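Long-range contacts in ComZ (Thermus thermophilus, PDB 6QVI), which probably acts as a DNA receptor at the pilus tip during natural competence, joining a beta-solenoid domain to a pseudopilin-like domain: residues D344-R349 and G356-Y361; F371-L376 and A391-A396; A302-Q307 and A316-A321; V387-Q392 and G417-D422. All blocks are in the same frame, centred on the assembly; numbering follows the deposited sequence.

Overall arrangement
All four contacts join beta elements of the chain. Interactions 1 and 4 are buried and combine strand pairing with a packed ring: Cys345 against Phe357 in one, Pro421 over Tyr389 in the other. Interaction 2 lies at the surface and consists of little more than one backbone hydrogen bond. Interaction 3, partly buried, joins the strands of a beta hairpin through a bulge, at the end away from its turn. Interactions 1, 2 and 4 reach the same sheet, and 2 and 4 share Ala391 and Gln392 at the end of strand 387-392. Interactions 2 and 3 meet where strands 374-377 and 304-309 run together, and Phe347 of interaction 1 packs on Pro318 of interaction 3.

Interaction 1 (D344-R349 and G356-Y361)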
# COMPACT_ATOMS: atom_id res chain seq x y z
N ASP A 344 -17.73 27.50 3.97
CA ASP A 344 -16.35 27.85 4.28
C ASP A 344 -16.04 27.34 5.69
O ASP A 344 -16.35 27.99 6.69
CB ASP A 344 -16.14 29.37 4.16
CG ASP A 344 -14.68 29.79 4.33
OD1 ASP A 344 -13.84 28.96 4.73
OD2 ASP A 344 -14.37 30.98 4.07
N CYS A 345 -15.41 26.18 5.78
CA CYS A 345 -14.95 25.67 7.07
C CYS A 345 -13.47 25.89 7.27
O CYS A 345 -12.78 25.00 7.78
CB CYS A 345 -15.27 24.19 7.23
SG CYS A 345 -16.98 23.88 7.57
N THR A 346 -12.93 27.04 6.87
CA THR A 346 -11.52 27.28 7.12
C THR A 346 -11.32 28.20 8.31
O THR A 346 -12.24 28.89 8.77
CB THR A 346 -10.82 27.86 5.89
OG1 THR A 346 -11.31 29.18 5.63
CG2 THR A 346 -11.05 26.96 4.67
N PHE A 347 -10.10 28.18 8.83
CA PHE A 347 -9.69 29.03 9.93
C PHE A 347 -8.23 29.38 9.71
O PHE A 347 -7.51 28.69 8.97
CB PHE A 347 -9.89 28.35 11.29
CG PHE A 347 -9.09 27.10 11.45
CD1 PHE A 347 -9.61 25.87 11.07
CD2 PHE A 347 -7.79 27.14 11.97
CE1 PHE A 347 -8.86 24.70 11.22
CE2 PHE A 347 -7.04 25.99 12.11
CZ PHE A 347 -7.57 24.76 11.74
N THR A 348 -7.74 30.41 10.37
CA THR A 348 -6.36 30.78 10.19
C THR A 348 -5.59 30.60 11.45
O THR A 348 -6.00 31.06 12.49
CB THR A 348 -6.24 32.25 9.90
OG1 THR A 348 -6.73 32.95 11.04
CG2 THR A 348 -7.08 32.59 8.72
N ARG A 349 -4.44 29.98 11.33
CA ARG A 349 -3.60 29.73 12.47
C ARG A 349 -2.81 30.93 12.92
O ARG A 349 -2.81 31.98 12.30
CB ARG A 349 -2.62 28.62 12.18
CG ARG A 349 -3.26 27.34 11.71
CD ARG A 349 -2.46 26.13 12.15
NE ARG A 349 -3.00 24.94 11.53
CZ ARG A 349 -3.22 24.85 10.23
NH1 ARG A 349 -2.94 25.86 9.45
NH2 ARG A 349 -3.72 23.74 9.72
N GLY A 356 -8.69 23.59 7.72
CA GLY A 356 -10.07 23.19 7.54
C GLY A 356 -10.37 22.86 6.10
O GLY A 356 -9.47 22.46 5.34
N PHE A 357 -11.61 23.06 5.68
CA PHE A 357 -11.96 22.84 4.29
C PHE A 357 -12.86 23.98 3.83
O PHE A 357 -13.53 24.63 4.63
CB PHE A 357 -12.66 21.49 4.04
CG PHE A 357 -14.09 21.42 4.51
CD1 PHE A 357 -15.13 21.85 3.70
CD2 PHE A 357 -14.39 20.88 5.75
CE1 PHE A 357 -16.45 21.79 4.15
CE2 PHE A 357 -15.72 20.82 6.20
CZ PHE A 357 -16.75 21.27 5.39
N ARG A 358 -12.90 24.18 2.52
CA ARG A 358 -13.68 25.25 1.93
C ARG A 358 -14.28 24.73 0.64
O ARG A 358 -13.58 24.06 -0.13
CB ARG A 358 -12.82 26.48 1.68
CG ARG A 358 -13.57 27.63 1.09
CD ARG A 358 -13.00 28.92 1.61
NE ARG A 358 -11.57 28.96 1.41
CZ ARG A 358 -10.99 29.53 0.36
NH1 ARG A 358 -11.74 30.10 -0.57
NH2 ARG A 358 -9.67 29.52 0.24
N TYR A 359 -15.57 24.98 0.42
CA TYR A 359 -16.26 24.43 -0.74
C TYR A 359 -16.95 25.55 -1.53
O TYR A 359 -18.01 26.04 -1.13
CB TYR A 359 -17.29 23.38 -0.31
CG TYR A 359 -18.20 22.90 -1.43
CD1 TYR A 359 -17.72 22.69 -2.73
CD2 TYR A 359 -19.57 22.81 -1.23
CE1 TYR A 359 -18.59 22.27 -3.75
CE2 TYR A 359 -20.44 22.44 -2.23
CZ TYR A 359 -19.96 22.14 -3.49
OH TYR A 359 -20.84 21.74 -4.49
N THR A 360 -16.32 25.99 -2.61
CA THR A 360 -16.91 27.02 -3.46
C THR A 360 -17.85 26.38 -4.48
O THR A 360 -17.73 25.20 -4.82
CB THR A 360 -15.83 27.85 -4.16
OG1 THR A 360 -14.73 28.06 -3.27
CG2 THR A 360 -16.39 29.18 -4.54
N TYR A 361 -18.79 27.19 -4.99
CA TYR A 361 -19.71 26.79 -6.05
C TYR A 361 -19.59 27.79 -7.20
O TYR A 361 -19.59 29.01 -6.99
CB TYR A 361 -21.15 26.72 -5.52
CG TYR A 361 -22.23 26.62 -6.59
CD1 TYR A 361 -21.99 26.04 -7.84
CD2 TYR A 361 -23.47 27.22 -6.39
CE1 TYR A 361 -22.95 25.99 -8.82
CE2 TYR A 361 -24.45 27.17 -7.37
CZ TYR A 361 -24.17 26.56 -8.59
OH TYR A 361 -25.11 26.49 -9.59
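Cys345 lays its CB over one face of the Phe357 ring, 3.6 Å from the ring centroid and offset toward the rim, a CH-pi contact. Its SG continues obliquely and comes within 3.4 Å of Phe357 CZ, so sulfur and ring also make a sulfur-aromatic contact. The ring is brought there by the crowded torsion of Phe357, whose CG lies between the backbone N and the carbonyl carbon (chi1 74°). On the opposite face of the sheet Asp344 and Arg358 run side by side. Asp344 OD1 is 3.2 Å from Arg358 CD but 4.0 Å from Arg358 NE, so the opposite charges are near without forming a salt bridge. That oxygen is already gripped by two donors: Thr346 N at 3.0 Å, closing an Asx turn from above the carboxylate plane, and Thr346 OG1 at 2.7 Å on the syn lone pair. With its hydroxyl so used, Thr346 brings CG2 to 3.5 Å from Arg358 CB and to the edge of the guanidinium. Between the faces, Phe357 N donates to Cys345 O at 3.1 Å, and Cys345 N returns a weak bond to Phe357 O. Gly356, where the chain turns a corner, adds a CA-H...O contact to Cys345 O. A disulfide to Cys327 fixes the Cys345 sulfur from outside. The arrangement is antiparallel strand pairing just past this corner, with a disulfide-bonded cysteine against a ring. Strands 343-348 and 357-360 are antiparallel neighbours of a mixed sheet; strand 354-355 borders the former and strand 366-371 the latter, its Phe371 touching both Thr346 and Arg358.

Interaction 2 (F371-L376 and A391-A396)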
# COMPACT_ATOMS: atom_id res chain seq x y z
N PHE A 371 -7.27 22.02 3.72
CA PHE A 371 -5.97 22.40 4.26
C PHE A 371 -5.76 21.69 5.56
O PHE A 371 -6.40 21.99 6.54
CB PHE A 371 -5.94 23.89 4.52
CG PHE A 371 -6.60 24.69 3.46
CD1 PHE A 371 -7.95 24.63 3.27
CD2 PHE A 371 -5.87 25.54 2.68
CE1 PHE A 371 -8.56 25.37 2.30
CE2 PHE A 371 -6.47 26.29 1.71
CZ PHE A 371 -7.82 26.21 1.52
N GLY A 372 -4.90 20.68 5.56
CA GLY A 372 -4.72 19.80 6.69
C GLY A 372 -5.82 18.75 6.65
O GLY A 372 -6.59 18.65 5.70
N ASP A 373 -5.90 17.98 7.72
CA ASP A 373 -6.86 16.89 7.79
C ASP A 373 -8.10 17.28 8.61
O ASP A 373 -8.00 17.89 9.67
CB ASP A 373 -6.18 15.66 8.39
CG ASP A 373 -4.90 15.28 7.62
OD1 ASP A 373 -4.96 14.38 6.76
OD2 ASP A 373 -3.83 15.89 7.87
N VAL A 374 -9.26 16.86 8.15
CA VAL A 374 -10.51 17.17 8.80
C VAL A 374 -11.34 15.95 9.11
O VAL A 374 -11.54 15.15 8.26
CB VAL A 374 -11.33 18.15 7.95
CG1 VAL A 374 -10.84 18.20 6.54
CG2 VAL A 374 -12.79 17.80 7.93
N VAL A 375 -11.84 15.83 10.33
CA VAL A 375 -12.68 14.70 10.67
C VAL A 375 -13.94 15.11 11.36
O VAL A 375 -13.90 15.81 12.33
CB VAL A 375 -11.94 13.65 11.49
CG1 VAL A 375 -10.68 14.20 12.05
CG2 VAL A 375 -12.78 13.12 12.62
N LEU A 376 -15.07 14.63 10.84
CA LEU A 376 -16.39 14.89 11.35
C LEU A 376 -16.94 13.67 11.99
O LEU A 376 -17.16 12.72 11.33
CB LEU A 376 -17.29 15.24 10.20
CG LEU A 376 -16.55 16.08 9.21
CD1 LEU A 376 -17.42 16.42 8.04
CD2 LEU A 376 -16.06 17.32 9.87
N ALA A 391 -5.74 19.82 -2.29
CA ALA A 391 -5.46 19.48 -0.91
C ALA A 391 -4.02 19.62 -0.55
O ALA A 391 -3.16 19.28 -1.32
CB ALA A 391 -5.89 18.07 -0.65
N GLN A 392 -3.75 20.09 0.65
CA GLN A 392 -2.39 20.21 1.08
C GLN A 392 -2.30 20.19 2.56
O GLN A 392 -3.26 20.39 3.24
CB GLN A 392 -1.77 21.48 0.56
CG GLN A 392 -2.61 22.72 0.71
CD GLN A 392 -1.78 23.97 0.55
OE1 GLN A 392 -0.67 24.06 1.07
NE2 GLN A 392 -2.30 24.93 -0.18
N SER A 393 -1.11 19.90 3.06
CA SER A 393 -0.87 19.87 4.47
C SER A 393 0.48 20.48 4.59
O SER A 393 1.47 19.80 4.74
CB SER A 393 -0.85 18.46 4.98
OG SER A 393 -2.08 17.82 4.73
N GLY A 394 0.51 21.79 4.49
CA GLY A 394 1.77 22.51 4.54
C GLY A 394 2.60 22.28 3.30
O GLY A 394 2.36 22.90 2.25
N SER A 395 3.59 21.39 3.40
CA SER A 395 4.49 21.09 2.28
C SER A 395 3.84 20.14 1.28
O SER A 395 3.79 20.43 0.07
CB SER A 395 5.80 20.50 2.81
OG SER A 395 6.52 21.44 3.58
N ALA A 396 3.38 18.98 1.75
CA ALA A 396 2.81 17.97 0.88
C ALA A 396 1.42 18.37 0.41
O ALA A 396 0.69 19.11 1.08
CB ALA A 396 2.74 16.62 1.60
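Phe371 and Gln392 form a parallel bridge, their CA atoms 5.3 Å apart, and Gly372 N gives its hydrogen to Gln392 O at 2.9 Å. The bond is nearly straight (175° at the hydrogen) and arrives almost along the C=O axis of Gln392. The same oxygen also meets Phe371 CA at 3.5 Å in a CA-H...O contact, so the carbonyl grips Gly372 and also lies against Phe371 CA. The side chains of Phe371 and Gln392 stand on one face of the sheet, and Arg358 touches the tip of the ring. Gly372, with phi at 82°, turns the chain just past the bridge. Ser393 OG, anti to its own carbonyl carbon, comes to 3.8 Å from Gly372 CA. Asp373 OD2 lies 4.1 Å from Ser393 OG, and the polar ends of the two are tied to other residues: Ser393 OG bonds to Ser398 O, and Asp373 OD1 to Thr400 OG1. Ser393 N reaches Ala396 O at 2.8 Å, which draws the exposed loop back on itself. Two corners thus lie next to each other. Before them strand 366-371 pairs in parallel with 387-392, and after them 374-377 with 398-406, consistent with successive turns of the beta-solenoid domain. Strand 304-309 flanks strand 374-377 as a further parallel neighbour.

Interaction 3 (A302-Q307 and A316-A321)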
# COMPACT_ATOMS: atom_id res chain seq x y z
N ALA A 302 -6.12 15.87 13.80
CA ALA A 302 -7.02 16.63 12.99
C ALA A 302 -6.83 18.09 13.09
O ALA A 302 -6.60 18.61 14.15
CB ALA A 302 -8.41 16.32 13.40
N ALA A 303 -6.95 18.76 11.97
CA ALA A 303 -6.85 20.18 11.96
C ALA A 303 -8.20 20.68 12.34
O ALA A 303 -8.35 21.45 13.24
CB ALA A 303 -6.50 20.66 10.58
N LEU A 304 -9.20 20.21 11.62
CA LEU A 304 -10.57 20.57 11.87
C LEU A 304 -11.24 19.33 12.37
O LEU A 304 -11.21 18.34 11.72
CB LEU A 304 -11.21 20.98 10.56
CG LEU A 304 -12.50 21.77 10.63
CD1 LEU A 304 -13.68 20.85 10.53
CD2 LEU A 304 -12.56 22.47 11.95
N ARG A 305 -11.86 19.40 13.52
CA ARG A 305 -12.52 18.24 14.05
C ARG A 305 -13.78 18.64 14.76
O ARG A 305 -13.73 19.38 15.69
CB ARG A 305 -11.62 17.55 15.03
CG ARG A 305 -12.38 16.63 15.92
CD ARG A 305 -11.50 15.53 16.40
NE ARG A 305 -12.10 14.85 17.50
CZ ARG A 305 -11.73 15.03 18.74
NH1 ARG A 305 -10.76 15.85 18.98
NH2 ARG A 305 -12.30 14.39 19.71
N ILE A 306 -14.91 18.12 14.31
CA ILE A 306 -16.20 18.43 14.88
C ILE A 306 -16.93 17.21 15.33
O ILE A 306 -16.95 16.25 14.63
CB ILE A 306 -17.08 19.05 13.82
CG1 ILE A 306 -16.34 20.18 13.14
CG2 ILE A 306 -18.33 19.62 14.41
CD1 ILE A 306 -17.24 21.00 12.28
N GLN A 307 -17.56 17.24 16.48
CA GLN A 307 -18.29 16.09 16.95
C GLN A 307 -19.74 16.41 17.01
O GLN A 307 -20.11 17.54 17.08
CB GLN A 307 -17.89 15.72 18.36
CG GLN A 307 -16.43 15.77 18.65
CD GLN A 307 -16.05 14.76 19.68
OE1 GLN A 307 -15.33 13.84 19.39
NE2 GLN A 307 -16.57 14.90 20.87
N ALA A 316 -14.00 20.57 18.47
CA ALA A 316 -12.89 20.16 19.27
C ALA A 316 -11.59 20.64 18.72
O ALA A 316 -10.60 20.60 19.39
CB ALA A 316 -12.88 18.67 19.42
N SER A 317 -11.58 21.09 17.49
CA SER A 317 -10.39 21.59 16.89
C SER A 317 -10.84 22.38 15.73
O SER A 317 -11.66 21.92 14.99
CB SER A 317 -9.54 20.47 16.35
OG SER A 317 -8.78 19.88 17.36
N PRO A 318 -10.29 23.57 15.54
CA PRO A 318 -9.12 24.21 16.14
C PRO A 318 -9.46 24.80 17.48
O PRO A 318 -10.35 25.59 17.57
CB PRO A 318 -8.77 25.29 15.15
CG PRO A 318 -10.01 25.56 14.43
CD PRO A 318 -10.82 24.33 14.42
N PRO A 319 -8.73 24.42 18.50
CA PRO A 319 -9.04 24.85 19.87
C PRO A 319 -8.67 26.28 20.17
O PRO A 319 -9.17 26.82 21.16
CB PRO A 319 -8.23 23.88 20.73
CG PRO A 319 -7.06 23.51 19.87
CD PRO A 319 -7.50 23.61 18.43
N ASN A 320 -7.83 26.91 19.35
CA ASN A 320 -7.35 28.28 19.56
C ASN A 320 -7.54 29.13 18.31
O ASN A 320 -6.82 30.09 18.09
CB ASN A 320 -5.88 28.31 19.99
CG ASN A 320 -5.61 27.49 21.24
OD1 ASN A 320 -6.47 27.36 22.12
ND2 ASN A 320 -4.40 26.94 21.34
N ALA A 321 -8.53 28.78 17.50
CA ALA A 321 -8.81 29.53 16.29
C ALA A 321 -10.31 29.49 16.07
O ALA A 321 -10.97 28.49 16.38
CB ALA A 321 -8.05 28.95 15.09
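Arg305 leaves its strand with CG anti to the backbone N (chi1 162°), and its CB meets Ser317 CB, 3.8 Å away on the same face of the sheet. CG passes 4.1 Å from Ala316 CB, and from there the chain runs extended to NE, which makes a salt bridge with Glu377. At the tip the guanidinium turns a face to the methyl of Ala316: NH1 is 3.6 Å from Ala316 CB, which sits above the plane, toward the rim. NH2 bonds to Gln307 OE1 at 3.1 Å, the oxygen tilted out of the guanidinium plane. The salt bridge and the hydrogen bond to Gln307 together help fix the guanidinium, one face toward the Ala316 methyl. Ala316 and Ser317 both face Arg305, a classic beta bulge. Arg305 N donates to Ser317 O at 2.9 Å and almost straight (173°), while Arg305 O accepts from both Ala316 N at 3.0 Å and Ser317 N at 3.3 Å. The first of these donors lies nearly along the C=O axis, the second on a lone pair. Ser317 OG turns back on its own strand and donates to Ala316 O. A cis peptide bond follows Ser317, and the CD of Pro318 lies alongside Leu304 CD2 at 3.5 Å. Pro318 then opens a type I turn to Ala321. The contact joins the hairpin strands 304-309 and 312-317 at the end away from their turn; strand 374-377 pairs in parallel with the first of these, and Phe347 of strand 343-348 packs on Pro318 and Ala321 beyond the second.

Interaction 4 (V387-Q392 and G417-D422); sequences VDYRAQ and GNLLPD
Tyr389 holds its CG between the backbone N and the carbonyl carbon (chi1 72°), which lays the ring alongside Pro421; Arg390, bent at chi3 (95°), and Asp422, with CG anti to the backbone N (chi1 150°), are carried side by side. Pro421 CA sits over the centre of the tyrosine ring, 3.5 Å from its centroid, a CH-pi contact to which Pro421 CB adds. Leu419 CD1 meets the ring edge at Tyr389 CD2, 3.7 Å away. Segments 387-392 and 417-422 run parallel and share four backbone hydrogen bonds, among them Tyr389 N to Leu420 O and Asp422 N to Tyr389 O, each 2.7 Å. Strand 419-421 is outermost in its sheet within this chain, its parallel pairing consistent with the beta-solenoid domain. Asp422 OD2 lies over a face of the Arg390 guanidinium, 3.6 Å from NH1, a long salt bridge with no N-H pointing at it. Asp422 OD1 bonds to Thr424 OG1 and OD2 to Phe425 N, and Tyr389 OH to Met449 O. Asp388 OD2 stands 3.8 Å from Asp422 OD1. This buried crowding could raise the carboxylates' affinity for protons, but Arg390 beside Asp422 and the salt bridge from Arg197 to Asp388 probably keep both charged.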
# COMPACT_ATOMS: atom_id res chain seq x y z
N VAL A 387 -16.96 17.89 -8.56
CA VAL A 387 -16.14 18.81 -7.82
C VAL A 387 -14.68 18.49 -7.97
O VAL A 387 -14.29 17.37 -7.96
CB VAL A 387 -16.57 18.70 -6.36
CG1 VAL A 387 -16.78 17.25 -6.00
CG2 VAL A 387 -15.60 19.34 -5.41
N ASP A 388 -13.89 19.53 -8.14
CA ASP A 388 -12.47 19.43 -8.28
C ASP A 388 -11.91 19.62 -6.92
O ASP A 388 -12.43 20.40 -6.15
CB ASP A 388 -11.98 20.58 -9.13
CG ASP A 388 -11.62 20.17 -10.51
OD1 ASP A 388 -12.27 19.25 -11.04
OD2 ASP A 388 -10.70 20.78 -11.07
N TYR A 389 -10.82 18.95 -6.60
CA TYR A 389 -10.29 19.15 -5.28
C TYR A 389 -8.90 19.63 -5.31
O TYR A 389 -8.25 19.54 -6.31
CB TYR A 389 -10.45 17.92 -4.41
CG TYR A 389 -9.56 16.76 -4.73
CD1 TYR A 389 -8.20 16.84 -4.57
CD2 TYR A 389 -10.09 15.56 -5.15
CE1 TYR A 389 -7.40 15.76 -4.84
CE2 TYR A 389 -9.30 14.49 -5.43
CZ TYR A 389 -7.96 14.59 -5.27
OH TYR A 389 -7.18 13.52 -5.54
N ARG A 390 -8.49 20.22 -4.20
CA ARG A 390 -7.15 20.72 -4.03
C ARG A 390 -6.87 20.42 -2.59
O ARG A 390 -7.68 20.73 -1.75
CB ARG A 390 -7.11 22.22 -4.22
CG ARG A 390 -7.45 22.70 -5.61
CD ARG A 390 -7.75 24.18 -5.61
NE ARG A 390 -6.59 25.00 -5.94
CZ ARG A 390 -6.62 25.98 -6.82
NH1 ARG A 390 -7.75 26.26 -7.45
NH2 ARG A 390 -5.53 26.69 -7.08
N ALA A 391 -5.74 19.82 -2.29
CA ALA A 391 -5.46 19.48 -0.91
C ALA A 391 -4.02 19.62 -0.55
O ALA A 391 -3.16 19.28 -1.32
CB ALA A 391 -5.89 18.07 -0.65
N GLN A 392 -3.75 20.09 0.65
CA GLN A 392 -2.39 20.21 1.08
C GLN A 392 -2.30 20.19 2.56
O GLN A 392 -3.26 20.39 3.24
CB GLN A 392 -1.77 21.48 0.56
CG GLN A 392 -2.61 22.72 0.71
CD GLN A 392 -1.78 23.97 0.55
OE1 GLN A 392 -0.67 24.06 1.07
NE2 GLN A 392 -2.30 24.93 -0.18
N GLY A 417 -21.35 12.91 -7.67
CA GLY A 417 -20.78 13.49 -8.87
C GLY A 417 -19.32 13.07 -9.00
O GLY A 417 -18.80 12.28 -8.22
N ASN A 418 -18.69 13.58 -10.04
CA ASN A 418 -17.28 13.29 -10.24
C ASN A 418 -16.45 13.97 -9.16
O ASN A 418 -16.84 15.01 -8.61
CB ASN A 418 -16.85 13.76 -11.62
CG ASN A 418 -17.38 12.88 -12.72
OD1 ASN A 418 -17.89 11.78 -12.47
ND2 ASN A 418 -17.30 13.37 -13.95
N LEU A 419 -15.30 13.38 -8.86
CA LEU A 419 -14.45 13.85 -7.77
C LEU A 419 -13.01 13.70 -8.25
O LEU A 419 -12.41 12.62 -8.11
CB LEU A 419 -14.69 13.05 -6.50
CG LEU A 419 -13.76 13.40 -5.36
CD1 LEU A 419 -13.74 14.92 -5.15
CD2 LEU A 419 -14.12 12.67 -4.08
N LEU A 420 -12.45 14.76 -8.81
CA LEU A 420 -11.10 14.72 -9.35
C LEU A 420 -10.22 15.77 -8.71
O LEU A 420 -10.70 16.77 -8.17
CB LEU A 420 -11.10 14.90 -10.88
CG LEU A 420 -11.73 13.83 -11.78
CD1 LEU A 420 -11.40 12.44 -11.26
CD2 LEU A 420 -13.22 13.99 -11.92
N PRO A 421 -8.92 15.61 -8.84
CA PRO A 421 -8.07 16.67 -8.31
C PRO A 421 -8.05 17.77 -9.33
O PRO A 421 -8.21 17.52 -10.51
CB PRO A 421 -6.71 16.03 -8.26
CG PRO A 421 -6.76 14.94 -9.25
CD PRO A 421 -8.16 14.43 -9.23
N ASP A 422 -7.85 19.00 -8.90
CA ASP A 422 -7.80 20.08 -9.85
C ASP A 422 -6.46 20.12 -10.53
O ASP A 422 -5.44 20.29 -9.89
CB ASP A 422 -8.04 21.44 -9.20
CG ASP A 422 -7.32 22.54 -9.93
OD1 ASP A 422 -7.38 22.58 -11.17
OD2 ASP A 422 -6.67 23.34 -9.26